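Local coordinates for protein beta-phenylalanine aminotransferase (PDB 4AO9) that probably transfers the amino group of beta-phenylalanine to a keto acid acceptor, using pyridoxal-5'-phosphate as cofactor in a class-III aminotransferase dimer, at residues F69-A74 and L81-G86. Residues are numbered along the deposited sequence; the frame is centred on the assembly and turned at random.
Sequences FPLTIA and LWDADG
Asp83 holds its CG between backbone N and carbonyl carbon (chi1 67°), placing OD2 beside the methyls of Leu71, whose CG lies anti to its own carbonyl carbon (chi1 -62°). Both methyls of Leu71 rest against this same carboxylate oxygen, Leu71 CD2 coming within 3.8 Å of Asp83 OD2. Ile73 and Asp83 form a non-hydrogen-bonded antiparallel pair in the hairpin of strands 72-77 and 80-83. Backbone bonds flank it: Ala74 N gives to Trp82 O at 2.8 Å, and Ala84 N to Thr72 O at 2.9 Å. Thr72 O also takes a CA-H...O contact from Asp83 CA at 3.2 Å. Further along, Ile73 CG2 meets Leu81 CD2 at 3.8 Å, the side chains crossing at about a right angle beside Tyr414. Asp83 also starts the type I turn ending at Gly86, where Asp85 N makes a weak bond to Asp83 OD1. Thr72 and Ile73 pair in parallel with a strand of the second subunit, continuing the sheet across the interface. Tyr89 and His87 hydrogen-bond Asp83 OD2, so the buried carboxylate can plausibly stay ionised while its oxygen packs against leucine methyls, and these bonds join the end of strand 80-83 to the following strand 88-91.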
loop_
_atom_site.group_PDB
_atom_site.type_symbol
_atom_site.label_atom_id
_atom_site.label_comp_id
_atom_site.label_asym_id
_atom_site.label_seq_id
_atom_site.Cartn_x
_atom_site.Cartn_y
_atom_site.Cartn_z
ATOM N N PHE A 69 -21.185 13.429 -11.826
ATOM C CA PHE A 69 -20.879 12.132 -11.212
ATOM C C PHE A 69 -19.954 11.395 -12.174
ATOM O O PHE A 69 -19.987 11.653 -13.371
ATOM C CB PHE A 69 -22.150 11.296 -10.960
ATOM C CG PHE A 69 -22.958 11.038 -12.199
ATOM C CD1 PHE A 69 -23.941 11.936 -12.599
ATOM C CD2 PHE A 69 -22.726 9.910 -12.984
ATOM C CE1 PHE A 69 -24.681 11.715 -13.754
ATOM C CE2 PHE A 69 -23.459 9.681 -14.151
ATOM C CZ PHE A 69 -24.446 10.592 -14.537
ATOM N N PRO A 70 -19.115 10.481 -11.657
ATOM C CA PRO A 70 -18.213 9.749 -12.547
ATOM C C PRO A 70 -18.905 8.573 -13.214
ATOM O O PRO A 70 -19.798 7.953 -12.619
ATOM C CB PRO A 70 -17.112 9.260 -11.602
ATOM C CG PRO A 70 -17.817 9.111 -10.275
ATOM C CD PRO A 70 -18.785 10.263 -10.236
ATOM N N LEU A 71 -18.473 8.255 -14.427
ATOM C CA LEU A 71 -18.899 7.026 -15.086
ATOM C C LEU A 71 -18.382 5.810 -14.332
ATOM O O LEU A 71 -17.243 5.799 -13.842
ATOM C CB LEU A 71 -18.370 6.961 -16.519
ATOM C CG LEU A 71 -18.819 8.026 -17.523
ATOM C CD1 LEU A 71 -18.033 7.904 -18.827
ATOM C CD2 LEU A 71 -20.297 7.888 -17.796
ATOM N N THR A 72 -19.236 4.799 -14.216
ATOM C CA THR A 72 -18.785 3.468 -13.835
ATOM C C THR A 72 -18.268 2.742 -15.068
ATOM O O THR A 72 -18.927 2.721 -16.110
ATOM C CB THR A 72 -19.918 2.675 -13.172
ATOM O OG1 THR A 72 -20.170 3.235 -11.886
ATOM C CG2 THR A 72 -19.547 1.203 -12.995
ATOM N N ILE A 73 -17.081 2.158 -14.937
ATOM C CA ILE A 73 -16.470 1.385 -16.011
ATOM C C ILE A 73 -16.793 -0.092 -15.792
ATOM O O ILE A 73 -16.475 -0.649 -14.738
ATOM C CB ILE A 73 -14.935 1.645 -16.099
ATOM C CG1 ILE A 73 -14.636 3.141 -16.322
ATOM C CG2 ILE A 73 -14.278 0.775 -17.171
ATOM C CD1 ILE A 73 -15.341 3.777 -17.533
ATOM N N ALA A 74 -17.444 -0.699 -16.782
ATOM C CA ALA A 74 -17.944 -2.075 -16.677
ATOM C C ALA A 74 -16.973 -3.131 -17.187
ATOM O O ALA A 74 -16.966 -4.258 -16.700
ATOM C CB ALA A 74 -19.267 -2.199 -17.422
ATOM N N LEU A 81 -12.371 0.680 -23.299
ATOM C CA LEU A 81 -13.174 0.620 -22.076
ATOM C C LEU A 81 -14.645 0.806 -22.410
ATOM O O LEU A 81 -14.989 1.571 -23.315
ATOM C CB LEU A 81 -12.734 1.702 -21.067
ATOM C CG LEU A 81 -11.351 1.534 -20.428
ATOM C CD1 LEU A 81 -10.930 2.803 -19.707
ATOM C CD2 LEU A 81 -11.328 0.347 -19.472
ATOM N N TRP A 82 -15.503 0.108 -21.673
ATOM C CA TRP A 82 -16.952 0.277 -21.788
ATOM C C TRP A 82 -17.504 0.733 -20.450
ATOM O O TRP A 82 -17.170 0.164 -19.408
ATOM C CB TRP A 82 -17.641 -1.035 -22.153
ATOM C CG TRP A 82 -17.420 -1.527 -23.547
ATOM C CD1 TRP A 82 -18.290 -1.424 -24.603
ATOM C CD2 TRP A 82 -16.277 -2.240 -24.039
ATOM N NE1 TRP A 82 -17.749 -2.014 -25.720
ATOM C CE2 TRP A 82 -16.514 -2.519 -25.406
ATOM C CE3 TRP A 82 -15.063 -2.653 -23.464
ATOM C CZ2 TRP A 82 -15.587 -3.204 -26.203
ATOM C CZ3 TRP A 82 -14.143 -3.336 -24.254
ATOM C CH2 TRP A 82 -14.413 -3.607 -25.614
ATOM N N ASP A 83 -18.355 1.749 -20.476
ATOM C CA ASP A 83 -19.048 2.162 -19.255
ATOM C C ASP A 83 -20.320 1.340 -18.973
ATOM O O ASP A 83 -20.701 0.458 -19.756
ATOM C CB ASP A 83 -19.301 3.685 -19.241
ATOM C CG ASP A 83 -20.283 4.146 -20.306
ATOM O OD1 ASP A 83 -21.118 3.329 -20.769
ATOM O OD2 ASP A 83 -20.253 5.342 -20.660
ATOM N N ALA A 84 -20.967 1.643 -17.851
ATOM C CA ALA A 84 -22.149 0.905 -17.411
ATOM C C ALA A 84 -23.337 1.046 -18.367
ATOM O O ALA A 84 -24.234 0.204 -18.373
ATOM C CB ALA A 84 -22.536 1.331 -16.006
ATOM N N ASP A 85 -23.325 2.097 -19.179
ATOM C CA ASP A 85 -24.375 2.307 -20.178
ATOM C C ASP A 85 -24.002 1.797 -21.572
ATOM O O ASP A 85 -24.749 1.982 -22.535
ATOM C CB ASP A 85 -24.771 3.782 -20.201
ATOM C CG ASP A 85 -25.507 4.181 -18.947
ATOM O OD1 ASP A 85 -26.752 4.019 -18.917
ATOM O OD2 ASP A 85 -24.842 4.613 -17.983
ATOM N N GLY A 86 -22.856 1.129 -21.664
ATOM C CA GLY A 86 -22.453 0.446 -22.882
ATOM C C GLY A 86 -21.673 1.250 -23.895
ATOM O O GLY A 86 -21.384 0.745 -24.982
#